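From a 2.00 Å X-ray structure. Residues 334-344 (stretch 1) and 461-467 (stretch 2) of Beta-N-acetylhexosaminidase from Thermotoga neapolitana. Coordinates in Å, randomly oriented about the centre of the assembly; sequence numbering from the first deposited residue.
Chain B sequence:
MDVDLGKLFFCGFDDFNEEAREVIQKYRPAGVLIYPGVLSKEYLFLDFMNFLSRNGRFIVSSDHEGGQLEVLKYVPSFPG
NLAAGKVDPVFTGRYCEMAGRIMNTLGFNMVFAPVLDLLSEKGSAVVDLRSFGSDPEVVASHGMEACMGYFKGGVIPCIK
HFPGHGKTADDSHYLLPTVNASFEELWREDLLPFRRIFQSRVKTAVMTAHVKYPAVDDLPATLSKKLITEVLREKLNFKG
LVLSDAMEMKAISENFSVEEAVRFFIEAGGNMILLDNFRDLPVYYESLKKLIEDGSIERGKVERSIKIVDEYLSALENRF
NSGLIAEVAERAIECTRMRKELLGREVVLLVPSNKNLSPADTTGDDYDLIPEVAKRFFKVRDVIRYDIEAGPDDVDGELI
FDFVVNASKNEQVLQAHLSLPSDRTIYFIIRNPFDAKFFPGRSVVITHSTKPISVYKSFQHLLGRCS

Stretch 1 334-344: ECTRMRKELLG
Stretch 2, residues 461-467: HLLGRCS

How does the end of the helix meet stretch 1? Residues 461-463 are the last helical turn, with phi/psi of -68/-40 at H461, -56/-52 at L462 and -74/-21 at L463, and H461 makes no contact across. The CA-to-CB bond of L462 (chi1 t, chi2 p) points sideways, yet the end of the side chain comes nearer: CD1 reaches CG of M338 at 3.5 Å. The CA-to-CB bonds of M338 (mmt) and L343 (mt) point toward stretch 2, CD1 of L343 lying 3.6 Å from O of L462 and 3.8 Å from CD2 of L463, itself mt. CA of L343 and CA of L463 are 7.3 Å apart, so side chains fill the gap.

How does the turn after the helix bring R465 and C466 to stretch 1? G464 leaves helical space at -99/-97 and opens a type I beta turn to S467, with R465 at -71/-32 and C466 at -69/-1. N of C466 bonds to O of H461 at 2.8 Å; the turn's own bond, N of S467 to O of G464, is weak at 3.3 Å. R465 has chi1 at 141°, between wells, then an extended chain that carries NH1 to 3.4 Å from SG of C335.

What fastens the two stretches? A disulfide joins SG of C466 (m) to SG of C335 (p) at 2.1 Å, with chi3 -105°; C335 lies in extended strand, -142/141. Beyond it, N of M338 donates to O of C466 at 3.0 Å and 157°, adding a backbone tie to the covalent one. The CA atoms of R337 and C466 are 5.5 Å apart.

How does the last residue, S467, meet stretch 1? S467 (p) lies by K340, CA to CA 5.4 Å, and its CB is 3.5 Å from O of M338. Its OG turns back to O of L462 at 3.1 Å, a hydrogen bond within the stretch. Its N sits over one face of the R337 guanidinium, 3.4 Å from NH1; both are donors, so no hydrogen bond forms. R337 is tpt through chi3.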

ATOM      1  N   GLU B 334       6.601 -15.312 -22.960  1.00 21.96           N
ATOM      2  CA  GLU B 334       6.875 -16.032 -24.192  1.00 24.61           C
ATOM      3  C   GLU B 334       7.419 -17.405 -23.844  1.00 22.20           C
ATOM      4  O   GLU B 334       8.154 -17.559 -22.849  1.00 17.16           O
ATOM      5  CB  GLU B 334       7.871 -15.266 -25.060  1.00 21.00           C
ATOM      6  CG  GLU B 334       7.584 -13.788 -25.191  1.00 25.65           C
ATOM      7  CD  GLU B 334       8.527 -13.120 -26.196  1.00 32.13           C
ATOM      8  OE1 GLU B 334       9.279 -13.864 -26.882  1.00 30.14           O
ATOM      9  OE2 GLU B 334       8.528 -11.863 -26.291  1.00 31.58           O
ATOM     10  N   CYS B 335       6.979 -18.414 -24.586  1.00 20.35           N
ATOM     11  CA  CYS B 335       7.498 -19.761 -24.378  1.00 21.97           C
ATOM     12  C   CYS B 335       7.661 -20.516 -25.685  1.00 26.50           C
ATOM     13  O   CYS B 335       6.797 -20.424 -26.564  1.00 25.83           O
ATOM     14  CB  CYS B 335       6.600 -20.557 -23.448  1.00 23.47           C
ATOM     15  SG  CYS B 335       4.969 -20.738 -24.101  1.00 37.84           S
ATOM     16  N   THR B 336       8.746 -21.290 -25.777  1.00 21.33           N
ATOM     17  CA  THR B 336       8.876 -22.368 -26.773  1.00 28.40           C
ATOM     18  C   THR B 336       7.870 -23.497 -26.457  1.00 30.13           C
ATOM     19  O   THR B 336       7.331 -23.577 -25.330  1.00 30.98           O
ATOM     20  CB  THR B 336      10.314 -22.957 -26.778  1.00 29.85           C
ATOM     21  OG1 THR B 336      10.612 -23.516 -25.484  1.00 24.24           O
ATOM     22  CG2 THR B 336      11.337 -21.877 -27.086  1.00 29.69           C
ATOM     23  N   ARG B 337       7.612 -24.380 -27.424  1.00 31.21           N
ATOM     24  CA  ARG B 337       6.660 -25.475 -27.175  1.00 33.39           C
ATOM     25  C   ARG B 337       7.181 -26.522 -26.155  1.00 35.42           C
ATOM     26  O   ARG B 337       8.329 -26.992 -26.234  1.00 31.58           O
ATOM     27  CB  ARG B 337       6.257 -26.159 -28.486  1.00 36.79           C
ATOM     28  CG  ARG B 337       5.369 -27.354 -28.237  1.00 44.39           C
ATOM     29  CD  ARG B 337       4.045 -26.797 -27.668  1.00 56.07           C
ATOM     30  NE  ARG B 337       2.858 -27.645 -27.802  1.00 64.30           N
ATOM     31  CZ  ARG B 337       1.618 -27.200 -27.607  1.00 61.74           C
ATOM     32  NH1 ARG B 337       1.420 -25.922 -27.294  1.00 60.44           N
ATOM     33  NH2 ARG B 337       0.576 -28.015 -27.737  1.00 63.23           N
ATOM     34  N   MET B 338       6.308 -26.891 -25.218  1.00 37.78           N
ATOM     35  CA  MET B 338       6.642 -27.784 -24.110  1.00 38.12           C
ATOM     36  C   MET B 338       5.922 -29.132 -24.133  1.00 40.16           C
ATOM     37  O   MET B 338       4.751 -29.221 -24.515  1.00 40.51           O
ATOM     38  CB  MET B 338       6.318 -27.090 -22.798  1.00 33.78           C
ATOM     39  CG  MET B 338       6.894 -25.683 -22.716  1.00 29.90           C
ATOM     40  SD  MET B 338       8.678 -25.709 -22.533  1.00 33.55           S
ATOM     41  CE  MET B 338       9.005 -23.957 -22.411  1.00 25.76           C
ATOM     42  N   ARG B 339       6.636 -30.182 -23.747  1.00 40.31           N
ATOM     43  CA  ARG B 339       6.033 -31.508 -23.675  1.00 41.62           C
ATOM     44  C   ARG B 339       5.185 -31.640 -22.399  1.00 39.15           C
ATOM     45  O   ARG B 339       5.719 -31.722 -21.283  1.00 35.34           O
ATOM     46  CB  ARG B 339       7.116 -32.581 -23.722  1.00 40.64           C
ATOM     47  CG  ARG B 339       7.786 -32.706 -25.076  1.00 45.65           C
ATOM     48  CD  ARG B 339       8.940 -33.690 -24.993  1.00 42.09           C
ATOM     49  NE  ARG B 339       9.995 -33.150 -24.131  1.00 43.56           N
ATOM     50  CZ  ARG B 339      11.040 -33.841 -23.680  1.00 40.68           C
ATOM     51  NH1 ARG B 339      11.169 -35.134 -23.971  1.00 45.25           N
ATOM     52  NH2 ARG B 339      11.939 -33.246 -22.902  1.00 31.76           N
ATOM     53  N   LYS B 340       3.866 -31.653 -22.603  1.00 41.48           N
ATOM     54  CA  LYS B 340       2.834 -31.751 -21.560  1.00 42.12           C
ATOM     55  C   LYS B 340       3.157 -32.860 -20.545  1.00 41.86           C
ATOM     56  O   LYS B 340       3.141 -32.654 -19.315  1.00 34.82           O
ATOM     57  CB  LYS B 340       1.487 -32.000 -22.266  1.00 49.60           C
ATOM     58  CG  LYS B 340       0.281 -32.464 -21.440  1.00 53.37           C
ATOM     59  CD  LYS B 340      -0.202 -31.460 -20.381  1.00 50.77           C
ATOM     60  CE  LYS B 340      -1.610 -31.838 -19.930  1.00 54.87           C
ATOM     61  NZ  LYS B 340      -1.777 -33.331 -19.794  1.00 57.57           N
ATOM     62  N   GLU B 341       3.532 -34.013 -21.090  1.00 45.82           N
ATOM     63  CA  GLU B 341       3.877 -35.204 -20.315  1.00 44.52           C
ATOM     64  C   GLU B 341       5.034 -35.028 -19.297  1.00 38.35           C
ATOM     65  O   GLU B 341       5.183 -35.867 -18.407  1.00 36.49           O
ATOM     66  CB  GLU B 341       4.169 -36.378 -21.278  1.00 42.39           C
ATOM     67  CG  GLU B 341       5.304 -36.137 -22.284  1.00 46.75           C
ATOM     68  CD  GLU B 341       4.852 -35.310 -23.509  1.00 51.70           C
ATOM     69  OE1 GLU B 341       3.673 -34.843 -23.529  1.00 47.80           O
ATOM     70  OE2 GLU B 341       5.693 -35.096 -24.431  1.00 57.89           O
ATOM     71  N   LEU B 342       5.854 -33.980 -19.400  1.00 35.55           N
ATOM     72  CA  LEU B 342       6.957 -33.855 -18.440  1.00 32.93           C
ATOM     73  C   LEU B 342       6.481 -33.130 -17.179  1.00 30.77           C
ATOM     74  O   LEU B 342       7.122 -33.171 -16.121  1.00 28.38           O
ATOM     75  CB  LEU B 342       8.126 -33.039 -19.014  1.00 34.01           C
ATOM     76  CG  LEU B 342       9.014 -33.389 -20.203  1.00 37.98           C
ATOM     77  CD1 LEU B 342      10.074 -32.316 -20.342  1.00 28.98           C
ATOM     78  CD2 LEU B 342       9.663 -34.734 -20.009  1.00 32.28           C
ATOM     79  N   LEU B 343       5.348 -32.462 -17.309  1.00 28.91           N
ATOM     80  CA  LEU B 343       4.964 -31.448 -16.341  1.00 27.66           C
ATOM     81  C   LEU B 343       4.440 -32.010 -14.988  1.00 26.92           C
ATOM     82  O   LEU B 343       4.409 -31.290 -13.985  1.00 26.45           O
ATOM     83  CB  LEU B 343       3.972 -30.485 -17.007  1.00 25.61           C
ATOM     84  CG  LEU B 343       4.684 -29.688 -18.138  1.00 30.10           C
ATOM     85  CD1 LEU B 343       3.773 -28.631 -18.754  1.00 27.48           C
ATOM     86  CD2 LEU B 343       6.023 -29.045 -17.701  1.00 25.19           C
ATOM     87  N   GLY B 344       3.989 -33.266 -14.970  1.00 26.76           N
ATOM     88  CA  GLY B 344       3.571 -33.914 -13.735  1.00 20.96           C
ATOM     89  C   GLY B 344       4.718 -34.471 -12.906  1.00 21.78           C
ATOM     90  O   GLY B 344       4.469 -35.133 -11.917  1.00 24.94           O
ATOM     91  N   HIS B 461       1.093 -20.456 -17.861  1.00 21.64           N
ATOM     92  CA  HIS B 461       1.231 -20.560 -19.307  1.00 26.04           C
ATOM     93  C   HIS B 461       1.854 -21.887 -19.673  1.00 25.17           C
ATOM     94  O   HIS B 461       1.447 -22.542 -20.624  1.00 22.31           O
ATOM     95  CB  HIS B 461       2.053 -19.395 -19.857  1.00 28.26           C
ATOM     96  CG  HIS B 461       1.201 -18.274 -20.367  1.00 38.61           C
ATOM     97  ND1 HIS B 461       0.597 -18.302 -21.607  1.00 44.53           N
ATOM     98  CD2 HIS B 461       0.837 -17.099 -19.801  1.00 34.60           C
ATOM     99  CE1 HIS B 461      -0.125 -17.209 -21.769  1.00 42.56           C
ATOM    100  NE2 HIS B 461       0.011 -16.456 -20.691  1.00 43.17           N
ATOM    101  N   LEU B 462       2.831 -22.274 -18.872  1.00 19.03           N
ATOM    102  CA  LEU B 462       3.525 -23.525 -19.039  1.00 19.65           C
ATOM    103  C   LEU B 462       2.547 -24.666 -19.023  1.00 22.96           C
ATOM    104  O   LEU B 462       2.526 -25.478 -19.956  1.00 25.75           O
ATOM    105  CB  LEU B 462       4.556 -23.698 -17.930  1.00 20.42           C
ATOM    106  CG  LEU B 462       5.532 -24.859 -18.045  1.00 24.11           C
ATOM    107  CD1 LEU B 462       6.281 -24.718 -19.372  1.00 22.86           C
ATOM    108  CD2 LEU B 462       6.516 -24.835 -16.876  1.00 20.48           C
ATOM    109  N   LEU B 463       1.709 -24.712 -17.982  1.00 24.49           N
ATOM    110  CA  LEU B 463       0.686 -25.758 -17.871  1.00 23.51           C
ATOM    111  C   LEU B 463      -0.484 -25.544 -18.834  1.00 24.28           C
ATOM    112  O   LEU B 463      -1.156 -26.497 -19.225  1.00 25.69           O
ATOM    113  CB  LEU B 463       0.178 -25.841 -16.434  1.00 18.71           C
ATOM    114  CG  LEU B 463       1.260 -26.351 -15.469  1.00 19.07           C
ATOM    115  CD1 LEU B 463       0.849 -26.240 -14.004  1.00 14.38           C
ATOM    116  CD2 LEU B 463       1.594 -27.794 -15.809  1.00 21.61           C
ATOM    117  N   GLY B 464      -0.668 -24.308 -19.292  1.00 26.67           N
ATOM    118  CA  GLY B 464      -1.776 -23.992 -20.172  1.00 30.35           C
ATOM    119  C   GLY B 464      -1.394 -23.930 -21.643  1.00 33.74           C
ATOM    120  O   GLY B 464      -1.318 -24.948 -22.345  1.00 34.50           O
ATOM    121  N   ARG B 465      -1.140 -22.717 -22.106  1.00 34.14           N
ATOM    122  CA  ARG B 465      -0.997 -22.447 -23.528  1.00 39.79           C
ATOM    123  C   ARG B 465       0.312 -23.016 -24.169  1.00 39.73           C
ATOM    124  O   ARG B 465       0.311 -23.433 -25.331  1.00 39.99           O
ATOM    125  CB  ARG B 465      -1.111 -20.927 -23.739  1.00 38.60           C
ATOM    126  CG  ARG B 465      -0.162 -20.390 -24.775  1.00 49.18           C
ATOM    127  CD  ARG B 465      -0.023 -18.881 -24.751  1.00 52.68           C
ATOM    128  NE  ARG B 465       0.990 -18.452 -25.720  1.00 51.81           N
ATOM    129  CZ  ARG B 465       2.256 -18.189 -25.401  1.00 50.50           C
ATOM    130  NH1 ARG B 465       2.655 -18.315 -24.140  1.00 51.98           N
ATOM    131  NH2 ARG B 465       3.124 -17.798 -26.334  1.00 48.66           N
ATOM    132  N   CYS B 466       1.402 -23.085 -23.409  1.00 33.58           N
ATOM    133  CA  CYS B 466       2.660 -23.654 -23.917  1.00 34.83           C
ATOM    134  C   CYS B 466       2.615 -25.181 -24.169  1.00 38.83           C
ATOM    135  O   CYS B 466       3.629 -25.759 -24.588  1.00 35.39           O
ATOM    136  CB  CYS B 466       3.815 -23.351 -22.947  1.00 31.55           C
ATOM    137  SG  CYS B 466       4.019 -21.624 -22.503  1.00 33.95           S
ATOM    138  N   SER B 467       1.469 -25.822 -23.892  1.00 45.62           N
ATOM    139  CA  SER B 467       1.272 -27.272 -24.112  1.00 42.49           C
ATOM    140  C   SER B 467      -0.207 -27.677 -24.311  1.00 44.76           C
ATOM    141  O   SER B 467      -0.542 -28.865 -24.459  1.00 43.19           O
ATOM    142  CB  SER B 467       1.866 -28.077 -22.945  1.00 44.30           C
ATOM    143  OG  SER B 467       1.255 -27.759 -21.704  1.00 45.00           O
TER